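Toluene, o-xylene monooxygenase oxygenase subunit (Pseudomonas stutzeri, PDB 2INC) probably serves as a helical subunit of the oxygenase component that hydroxylates toluene, o-xylene and related aromatic compounds. Local coordinates at residues G131-P140 and A205-N216; A226-L234 and Y296-A306. All coordinates share one frame; numbering follows the deposited sequence.

How the contacts relate
Contacts 1 and 2 illustrate how a single long helix can serve several partners in an all-helical fold. Both use helix 208-237: its first turns, with the residues just before it, pair with the end of helix 121-138 in contact 1, whereas its later part packs in contact 2 against the junction of helices 274-299 and 303-319. Along the chain they come in series, contact 1 closing before contact 2 opens. Their centres are about 28 Å apart, on opposite sides of the chain's centre, and their nearest atoms stay about 12 Å from each other. The shared helix thus connects a deeply placed contact, partly reached by another protein chain, with a more peripheral one formed within the chain alone.

Contact 1: residues G131-P140 and A205-N216; sequences GSVYIHQIAP and AWDWGEAFTAIN
Tyr134 meets Trp206 twice, through its hydroxyl and through its ring. The OH donates to Trp206 O at 2.6 Å, lying in the carbonyl plane on a lone pair (C=O...O angle 122°). The indole of the same tryptophan turns its edge to the phenol face in a T-shaped stack with planes at 74°, its CE3 3.7 Å from Tyr134 CZ. With CG anti to the backbone N (chi1 179°), the tyrosine side chain extends from helix 121-138 to make both contacts. Further along, Pro140 lies crosswise on Trp208, a CH-pi contact that puts CD over the middle of the six-membered ring, 3.5 Å from its centroid. Ile138 CG2 presses on Trp208 CB at 3.5 Å. Toward the other end Ile135 is a knob in a hole of Ala211, Phe212, Ile215 and Asn216, with CD1 3.8 Å from Ile215 CB, and Gly131, lacking a side chain, lets Ile215 CD1 come within 4.1 Å of its CA. The axes of helix segments 131-138 and 208-216, roughly antiparallel, come within 9.6 Å.

Behind this layer, Asp207 N-caps helix 208-237: OD2 takes Glu210 N at 3.1 Å and, weakly, Gly209 N, and Ser58 also bonds to it. Trp50 NE1 bonds to the Tyr134 hydroxyl. The one hydrogen bond between the segments thus lies just before helix 208-237 begins, at a buried hydroxyl with two partners, while apolar interlocking joins the helices beyond.

Contact 2: residues A226-L234 and Y296-A306; sequences ALLQQLGSL and YCSALPDGENA
The hydroxyl of Tyr296 bonds to Phe117 O, and carbon atoms of helix 208-237 pack round it: Leu231 CD2 lies 3.5 Å from Tyr296 OH, with Leu227 CG close by. Leu227 CD1 rests over one face of the ring, 3.7 Å from Tyr296 CZ and 17° off the normal through the centroid, a CH-pi contact. The tyrosine extends toward helix 208-237 because its CG is anti to the backbone N (chi1 -178°). Ala226 CB touches Tyr296 CD2 at 3.7 Å and also meets Cys297 SG at 4.0 Å. Trp192 and Phe117 add edge-to-face ring partners. With an alanine here in place of Tyr296, Phe117 O is likely to lose its phenol partner and a gap to open beside Leu227 and Leu231.

Farther along the helix, Leu234 spreads its two methyls over the type II beta turn from Leu300 to Gly303: CD1 lies 3.9 Å from Pro301 CB, and CD2 is 4.0 Å from Leu300 CD2. Gln230 bends at chi2 (-60°), bringing OE1 alongside Ala306, 3.5 Å from its CA. Dispersion and shape thus carry the join between helix 208-237 and the corner linking helices 274-299 and 303-319, and the buried phenol meets its polar need at the backbone carbonyl of Phe117, the last residue of helix 108-117.

Contact 1: residues G131-P140 and A205-N216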
loop_
_atom_site.group_PDB
_atom_site.type_symbol
_atom_site.label_atom_id
_atom_site.label_comp_id
_atom_site.label_asym_id
_atom_site.label_seq_id
_atom_site.Cartn_x
_atom_site.Cartn_y
_atom_site.Cartn_z
ATOM N N GLY B 131 -17.259 2.809 -30.167
ATOM C CA GLY B 131 -16.342 2.399 -31.263
ATOM C C GLY B 131 -15.152 1.645 -30.770
ATOM O O GLY B 131 -14.859 0.531 -31.233
ATOM N N SER B 132 -14.446 2.221 -29.809
ATOM C CA SER B 132 -13.254 1.567 -29.300
ATOM C C SER B 132 -13.528 0.324 -28.446
ATOM O O SER B 132 -12.692 -0.608 -28.404
ATOM C CB SER B 132 -12.335 2.574 -28.547
ATOM O OG SER B 132 -13.045 3.086 -27.421
ATOM N N VAL B 133 -14.710 0.241 -27.818
ATOM C CA VAL B 133 -14.999 -0.927 -27.003
ATOM C C VAL B 133 -15.472 -2.066 -27.933
ATOM O O VAL B 133 -15.398 -3.243 -27.571
ATOM C CB VAL B 133 -16.048 -0.622 -25.868
ATOM C CG1 VAL B 133 -17.408 -0.719 -26.366
ATOM C CG2 VAL B 133 -15.787 -1.488 -24.600
ATOM N N TYR B 134 -15.945 -1.713 -29.127
ATOM C CA TYR B 134 -16.139 -2.768 -30.138
ATOM C C TYR B 134 -14.805 -3.320 -30.621
ATOM O O TYR B 134 -14.627 -4.560 -30.655
ATOM C CB TYR B 134 -17.090 -2.377 -31.272
ATOM C CG TYR B 134 -17.178 -3.525 -32.243
ATOM C CD1 TYR B 134 -16.465 -3.487 -33.468
ATOM C CD2 TYR B 134 -17.839 -4.691 -31.895
ATOM C CE1 TYR B 134 -16.509 -4.581 -34.345
ATOM C CE2 TYR B 134 -17.871 -5.819 -32.791
ATOM C CZ TYR B 134 -17.201 -5.719 -33.987
ATOM O OH TYR B 134 -17.229 -6.829 -34.840
ATOM N N ILE B 135 -13.827 -2.464 -30.883
ATOM C CA ILE B 135 -12.466 -2.988 -31.259
ATOM C C ILE B 135 -11.943 -3.961 -30.196
ATOM O O ILE B 135 -11.420 -5.047 -30.514
ATOM C CB ILE B 135 -11.487 -1.830 -31.537
ATOM C CG1 ILE B 135 -12.042 -1.050 -32.739
ATOM C CG2 ILE B 135 -9.984 -2.305 -31.750
ATOM C CD1 ILE B 135 -11.429 0.354 -33.079
ATOM N N HIS B 136 -12.069 -3.568 -28.933
ATOM C CA HIS B 136 -11.693 -4.428 -27.807
ATOM C C HIS B 136 -12.110 -5.859 -28.039
ATOM O O HIS B 136 -11.295 -6.768 -27.921
ATOM C CB HIS B 136 -12.340 -3.883 -26.517
ATOM C CG HIS B 136 -12.244 -4.809 -25.349
ATOM N ND1 HIS B 136 -11.595 -4.465 -24.188
ATOM C CD2 HIS B 136 -12.688 -6.076 -25.174
ATOM C CE1 HIS B 136 -11.681 -5.470 -23.328
ATOM N NE2 HIS B 136 -12.331 -6.461 -23.909
ATOM N N GLN B 137 -13.399 -6.076 -28.304
ATOM C CA GLN B 137 -13.977 -7.405 -28.199
ATOM C C GLN B 137 -13.755 -8.256 -29.480
ATOM O O GLN B 137 -13.945 -9.476 -29.461
ATOM C CB GLN B 137 -15.462 -7.299 -27.813
ATOM C CG GLN B 137 -16.343 -6.713 -28.862
ATOM C CD GLN B 137 -17.650 -6.183 -28.268
ATOM O OE1 GLN B 137 -17.738 -5.049 -27.734
ATOM N NE2 GLN B 137 -18.638 -6.956 -28.364
ATOM N N ILE B 138 -13.326 -7.642 -30.579
ATOM C CA ILE B 138 -13.104 -8.413 -31.834
ATOM C C ILE B 138 -11.608 -8.452 -32.247
ATOM O O ILE B 138 -11.253 -9.189 -33.179
ATOM C CB ILE B 138 -13.999 -7.800 -32.945
ATOM C CG1 ILE B 138 -14.273 -8.721 -34.154
ATOM C CG2 ILE B 138 -13.448 -6.430 -33.376
ATOM C CD1 ILE B 138 -15.021 -10.054 -33.835
ATOM N N ALA B 139 -10.742 -7.707 -31.573
ATOM C CA ALA B 139 -9.295 -7.773 -31.929
ATOM C C ALA B 139 -8.741 -9.194 -31.734
ATOM O O ALA B 139 -9.161 -9.910 -30.807
ATOM C CB ALA B 139 -8.459 -6.794 -31.084
ATOM N N PRO B 140 -7.760 -9.606 -32.587
ATOM C CA PRO B 140 -7.205 -10.955 -32.452
ATOM C C PRO B 140 -6.054 -11.249 -31.455
ATOM O O PRO B 140 -5.524 -12.365 -31.496
ATOM C CB PRO B 140 -6.709 -11.247 -33.871
ATOM C CG PRO B 140 -6.249 -9.887 -34.357
ATOM C CD PRO B 140 -7.158 -8.879 -33.735
ATOM N N ALA B 205 -19.109 -1.032 -38.909
ATOM C CA ALA B 205 -18.019 -1.696 -39.628
ATOM C C ALA B 205 -17.455 -2.830 -38.720
ATOM O O ALA B 205 -16.624 -2.534 -37.843
ATOM C CB ALA B 205 -16.926 -0.680 -39.881
ATOM N N TRP B 206 -17.894 -4.086 -38.905
ATOM C CA TRP B 206 -17.674 -5.113 -37.877
ATOM C C TRP B 206 -16.342 -5.854 -37.988
ATOM O O TRP B 206 -15.868 -6.458 -37.016
ATOM C CB TRP B 206 -18.813 -6.134 -37.833
ATOM C CG TRP B 206 -20.172 -5.583 -37.784
ATOM C CD1 TRP B 206 -21.169 -5.808 -38.698
ATOM C CD2 TRP B 206 -20.751 -4.794 -36.736
ATOM N NE1 TRP B 206 -22.334 -5.192 -38.288
ATOM C CE2 TRP B 206 -22.104 -4.566 -37.087
ATOM C CE3 TRP B 206 -20.260 -4.279 -35.518
ATOM C CZ2 TRP B 206 -22.965 -3.816 -36.292
ATOM C CZ3 TRP B 206 -21.098 -3.544 -34.724
ATOM C CH2 TRP B 206 -22.463 -3.317 -35.116
ATOM N N ASP B 207 -15.740 -5.806 -39.169
ATOM C CA ASP B 207 -14.455 -6.428 -39.381
ATOM C C ASP B 207 -13.451 -5.747 -38.474
ATOM O O ASP B 207 -13.404 -4.521 -38.440
ATOM C CB ASP B 207 -14.075 -6.234 -40.821
ATOM C CG ASP B 207 -12.769 -6.867 -41.147
ATOM O OD1 ASP B 207 -12.791 -7.972 -41.713
ATOM O OD2 ASP B 207 -11.730 -6.290 -40.797
ATOM N N TRP B 208 -12.643 -6.507 -37.741
ATOM C CA TRP B 208 -11.798 -5.857 -36.740
ATOM C C TRP B 208 -10.871 -4.825 -37.354
ATOM O O TRP B 208 -10.691 -3.710 -36.786
ATOM C CB TRP B 208 -11.055 -6.868 -35.859
ATOM C CG TRP B 208 -9.739 -7.393 -36.419
ATOM C CD1 TRP B 208 -9.565 -8.475 -37.181
ATOM C CD2 TRP B 208 -8.450 -6.790 -36.259
ATOM N NE1 TRP B 208 -8.223 -8.627 -37.504
ATOM C CE2 TRP B 208 -7.527 -7.593 -36.946
ATOM C CE3 TRP B 208 -7.992 -5.660 -35.571
ATOM C CZ2 TRP B 208 -6.158 -7.320 -36.960
ATOM C CZ3 TRP B 208 -6.614 -5.357 -35.606
ATOM C CH2 TRP B 208 -5.727 -6.183 -36.316
ATOM N N GLY B 209 -10.297 -5.177 -38.515
ATOM C CA GLY B 209 -9.304 -4.293 -39.176
ATOM C C GLY B 209 -9.976 -3.065 -39.760
ATOM O O GLY B 209 -9.452 -1.962 -39.699
ATOM N N GLU B 210 -11.150 -3.243 -40.332
ATOM C CA GLU B 210 -11.928 -2.074 -40.762
ATOM C C GLU B 210 -12.342 -1.177 -39.611
ATOM O O GLU B 210 -12.354 0.065 -39.750
ATOM C CB GLU B 210 -13.170 -2.454 -41.548
ATOM C CG GLU B 210 -13.600 -1.229 -42.350
ATOM C CD GLU B 210 -14.769 -1.468 -43.285
ATOM O OE1 GLU B 210 -15.337 -2.581 -43.281
ATOM O OE2 GLU B 210 -15.095 -0.519 -44.037
ATOM N N ALA B 211 -12.726 -1.792 -38.490
ATOM C CA ALA B 211 -13.141 -1.032 -37.297
ATOM C C ALA B 211 -12.017 -0.206 -36.774
ATOM O O ALA B 211 -12.186 0.986 -36.499
ATOM C CB ALA B 211 -13.681 -1.984 -36.182
ATOM N N PHE B 212 -10.852 -0.821 -36.653
ATOM C CA PHE B 212 -9.655 -0.099 -36.322
ATOM C C PHE B 212 -9.362 1.073 -37.265
ATOM O O PHE B 212 -9.016 2.173 -36.813
ATOM C CB PHE B 212 -8.495 -1.079 -36.256
ATOM C CG PHE B 212 -7.133 -0.422 -36.138
ATOM C CD1 PHE B 212 -6.733 0.184 -34.952
ATOM C CD2 PHE B 212 -6.275 -0.434 -37.212
ATOM C CE1 PHE B 212 -5.495 0.806 -34.831
ATOM C CE2 PHE B 212 -5.008 0.188 -37.114
ATOM C CZ PHE B 212 -4.628 0.795 -35.907
ATOM N N THR B 213 -9.430 0.834 -38.577
ATOM C CA THR B 213 -9.158 1.903 -39.539
ATOM C C THR B 213 -10.216 2.982 -39.432
ATOM O O THR B 213 -9.915 4.170 -39.265
ATOM C CB THR B 213 -9.077 1.314 -40.962
ATOM O OG1 THR B 213 -8.066 0.295 -40.970
ATOM C CG2 THR B 213 -8.741 2.411 -41.982
ATOM N N ALA B 214 -11.481 2.595 -39.475
ATOM C CA ALA B 214 -12.507 3.588 -39.467
ATOM C C ALA B 214 -12.487 4.421 -38.199
ATOM O O ALA B 214 -12.604 5.657 -38.276
ATOM C CB ALA B 214 -13.906 2.963 -39.755
ATOM N N ILE B 215 -12.305 3.787 -37.038
ATOM C CA ILE B 215 -12.380 4.536 -35.760
ATOM C C ILE B 215 -11.049 5.209 -35.432
ATOM O O ILE B 215 -11.005 6.392 -35.127
ATOM C CB ILE B 215 -12.731 3.598 -34.585
ATOM C CG1 ILE B 215 -14.082 2.945 -34.796
ATOM C CG2 ILE B 215 -12.687 4.371 -33.270
ATOM C CD1 ILE B 215 -15.191 3.953 -34.869
ATOM N N ASN B 216 -9.966 4.460 -35.499
ATOM C CA ASN B 216 -8.721 4.988 -34.953
ATOM C C ASN B 216 -7.944 5.719 -36.002
ATOM O O ASN B 216 -7.158 6.653 -35.678
ATOM C CB ASN B 216 -7.838 3.882 -34.373
ATOM C CG ASN B 216 -8.077 3.675 -32.852
ATOM O OD1 ASN B 216 -9.175 3.880 -32.374
ATOM N ND2 ASN B 216 -7.045 3.269 -32.123
#

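Contact 2: residues A226-L234 and Y296-A306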
loop_
_atom_site.group_PDB
_atom_site.type_symbol
_atom_site.label_atom_id
_atom_site.label_comp_id
_atom_site.label_asym_id
_atom_site.label_seq_id
_atom_site.Cartn_x
_atom_site.Cartn_y
_atom_site.Cartn_z
ATOM N N ALA B 226 -10.853 18.633 -35.165
ATOM C CA ALA B 226 -11.961 19.570 -35.086
ATOM C C ALA B 226 -12.281 20.027 -33.662
ATOM O O ALA B 226 -12.318 21.236 -33.353
ATOM C CB ALA B 226 -13.218 18.978 -35.786
ATOM N N LEU B 227 -12.502 19.061 -32.783
ATOM C CA LEU B 227 -13.064 19.336 -31.475
ATOM C C LEU B 227 -12.024 19.637 -30.434
ATOM O O LEU B 227 -12.303 20.334 -29.485
ATOM C CB LEU B 227 -13.921 18.167 -31.003
ATOM C CG LEU B 227 -15.371 18.203 -31.456
ATOM C CD1 LEU B 227 -15.528 17.946 -32.979
ATOM C CD2 LEU B 227 -16.118 17.170 -30.694
ATOM N N LEU B 228 -10.811 19.125 -30.557
ATOM C CA LEU B 228 -9.862 19.448 -29.502
ATOM C C LEU B 228 -8.969 20.559 -30.022
ATOM O O LEU B 228 -8.903 21.636 -29.422
ATOM C CB LEU B 228 -9.051 18.216 -29.049
ATOM C CG LEU B 228 -9.841 16.991 -28.598
ATOM C CD1 LEU B 228 -8.881 15.877 -28.131
ATOM C CD2 LEU B 228 -10.848 17.352 -27.510
ATOM N N GLN B 229 -8.339 20.320 -31.159
ATOM C CA GLN B 229 -7.422 21.290 -31.694
ATOM C C GLN B 229 -8.088 22.624 -32.075
ATOM O O GLN B 229 -7.712 23.656 -31.536
ATOM C CB GLN B 229 -6.622 20.705 -32.839
ATOM C CG GLN B 229 -5.413 21.539 -33.219
ATOM C CD GLN B 229 -4.398 21.622 -32.125
ATOM O OE1 GLN B 229 -4.169 20.659 -31.396
ATOM N NE2 GLN B 229 -3.767 22.762 -32.002
ATOM N N GLN B 230 -9.068 22.607 -32.977
ATOM C CA GLN B 230 -9.550 23.849 -33.565
ATOM C C GLN B 230 -10.482 24.542 -32.588
ATOM O O GLN B 230 -10.382 25.748 -32.373
ATOM C CB GLN B 230 -10.260 23.576 -34.902
ATOM C CG GLN B 230 -9.319 23.093 -36.023
ATOM C CD GLN B 230 -8.237 24.076 -36.332
ATOM O OE1 GLN B 230 -8.511 25.261 -36.461
ATOM N NE2 GLN B 230 -6.988 23.612 -36.414
ATOM N N LEU B 231 -11.408 23.801 -31.992
ATOM C CA LEU B 231 -12.265 24.428 -30.984
ATOM C C LEU B 231 -11.447 24.897 -29.767
ATOM O O LEU B 231 -11.627 26.021 -29.285
ATOM C CB LEU B 231 -13.397 23.490 -30.573
ATOM C CG LEU B 231 -14.379 24.047 -29.535
ATOM C CD1 LEU B 231 -15.152 25.197 -30.156
ATOM C CD2 LEU B 231 -15.321 22.963 -29.060
ATOM N N GLY B 232 -10.510 24.074 -29.286
ATOM C CA GLY B 232 -9.648 24.474 -28.151
ATOM C C GLY B 232 -8.871 25.769 -28.445
ATOM O O GLY B 232 -8.818 26.654 -27.599
ATOM N N SER B 233 -8.295 25.904 -29.651
ATOM C CA SER B 233 -7.604 27.166 -30.049
ATOM C C SER B 233 -8.541 28.352 -30.077
ATOM O O SER B 233 -8.255 29.465 -29.601
ATOM C CB SER B 233 -7.067 27.041 -31.448
ATOM O OG SER B 233 -6.012 26.134 -31.393
ATOM N N LEU B 234 -9.699 28.114 -30.642
ATOM C CA LEU B 234 -10.674 29.150 -30.668
ATOM C C LEU B 234 -11.057 29.550 -29.238
ATOM O O LEU B 234 -11.187 30.741 -28.932
ATOM C CB LEU B 234 -11.889 28.642 -31.433
ATOM C CG LEU B 234 -13.001 29.638 -31.577
ATOM C CD1 LEU B 234 -12.489 30.856 -32.379
ATOM C CD2 LEU B 234 -14.179 28.934 -32.278
ATOM N N TYR B 296 -18.439 20.906 -39.731
ATOM C CA TYR B 296 -18.250 21.418 -38.386
ATOM C C TYR B 296 -17.423 22.699 -38.417
ATOM O O TYR B 296 -17.845 23.716 -37.937
ATOM C CB TYR B 296 -17.594 20.327 -37.508
ATOM C CG TYR B 296 -17.369 20.706 -36.054
ATOM C CD1 TYR B 296 -18.348 20.474 -35.101
ATOM C CD2 TYR B 296 -16.158 21.241 -35.637
ATOM C CE1 TYR B 296 -18.165 20.815 -33.770
ATOM C CE2 TYR B 296 -15.948 21.610 -34.283
ATOM C CZ TYR B 296 -16.960 21.381 -33.359
ATOM O OH TYR B 296 -16.807 21.687 -32.016
ATOM N N CYS B 297 -16.259 22.645 -39.037
ATOM C CA CYS B 297 -15.347 23.747 -38.992
ATOM C C CYS B 297 -15.801 24.931 -39.835
ATOM O O CYS B 297 -15.498 26.057 -39.501
ATOM C CB CYS B 297 -13.961 23.283 -39.415
ATOM S SG CYS B 297 -13.193 22.169 -38.199
ATOM N N SER B 298 -16.561 24.694 -40.896
ATOM C CA SER B 298 -17.011 25.805 -41.712
ATOM C C SER B 298 -17.949 26.675 -40.900
ATOM O O SER B 298 -18.087 27.867 -41.164
ATOM C CB SER B 298 -17.697 25.327 -42.994
ATOM O OG SER B 298 -18.984 24.830 -42.650
ATOM N N ALA B 299 -18.589 26.087 -39.907
ATOM C CA ALA B 299 -19.577 26.811 -39.108
ATOM C C ALA B 299 -18.937 27.595 -37.976
ATOM O O ALA B 299 -19.580 28.465 -37.399
ATOM C CB ALA B 299 -20.630 25.867 -38.575
ATOM N N LEU B 300 -17.683 27.283 -37.649
ATOM C CA LEU B 300 -16.919 28.037 -36.647
ATOM C C LEU B 300 -16.486 29.382 -37.244
ATOM O O LEU B 300 -16.468 29.526 -38.460
ATOM C CB LEU B 300 -15.657 27.272 -36.271
ATOM C CG LEU B 300 -15.724 25.949 -35.499
ATOM C CD1 LEU B 300 -14.311 25.461 -35.289
ATOM C CD2 LEU B 300 -16.383 26.169 -34.189
ATOM N N PRO B 301 -16.193 30.389 -36.388
ATOM C CA PRO B 301 -15.345 31.550 -36.664
ATOM C C PRO B 301 -14.099 31.226 -37.502
ATOM O O PRO B 301 -13.355 30.280 -37.190
ATOM C CB PRO B 301 -14.924 31.995 -35.257
ATOM C CG PRO B 301 -16.154 31.698 -34.419
ATOM C CD PRO B 301 -16.843 30.494 -35.065
ATOM N N ASP B 302 -13.877 31.983 -38.576
ATOM C CA ASP B 302 -12.679 31.770 -39.394
ATOM C C ASP B 302 -12.685 30.294 -39.871
ATOM O O ASP B 302 -11.640 29.591 -39.917
ATOM C CB ASP B 302 -11.457 32.098 -38.544
ATOM C CG ASP B 302 -10.242 32.492 -39.362
ATOM O OD1 ASP B 302 -10.131 32.089 -40.562
ATOM O OD2 ASP B 302 -9.393 33.208 -38.771
ATOM N N GLY B 303 -13.900 29.853 -40.214
ATOM C CA GLY B 303 -14.212 28.484 -40.580
ATOM C C GLY B 303 -13.380 27.857 -41.667
ATOM O O GLY B 303 -12.981 26.695 -41.556
ATOM N N GLU B 304 -13.109 28.608 -42.724
ATOM C CA GLU B 304 -12.377 28.042 -43.858
ATOM C C GLU B 304 -10.947 27.642 -43.481
ATOM O O GLU B 304 -10.450 26.599 -43.906
ATOM C CB GLU B 304 -12.437 28.983 -45.080
ATOM C CG GLU B 304 -13.886 29.187 -45.631
ATOM C CD GLU B 304 -14.576 27.860 -46.029
ATOM O OE1 GLU B 304 -13.905 27.025 -46.695
ATOM O OE2 GLU B 304 -15.776 27.654 -45.684
ATOM N N ASN B 305 -10.296 28.460 -42.656
ATOM C CA ASN B 305 -8.942 28.127 -42.200
ATOM C C ASN B 305 -8.908 26.918 -41.271
ATOM O O ASN B 305 -7.982 26.121 -41.332
ATOM C CB ASN B 305 -8.249 29.285 -41.488
ATOM C CG ASN B 305 -6.782 28.964 -41.189
ATOM O OD1 ASN B 305 -6.075 28.391 -42.044
ATOM N ND2 ASN B 305 -6.322 29.291 -39.975
ATOM N N ALA B 306 -9.900 26.828 -40.391
ATOM C CA ALA B 306 -10.061 25.674 -39.520
ATOM C C ALA B 306 -10.122 24.392 -40.363
ATOM O O ALA B 306 -9.427 23.435 -40.072
ATOM C CB ALA B 306 -11.333 25.841 -38.649
#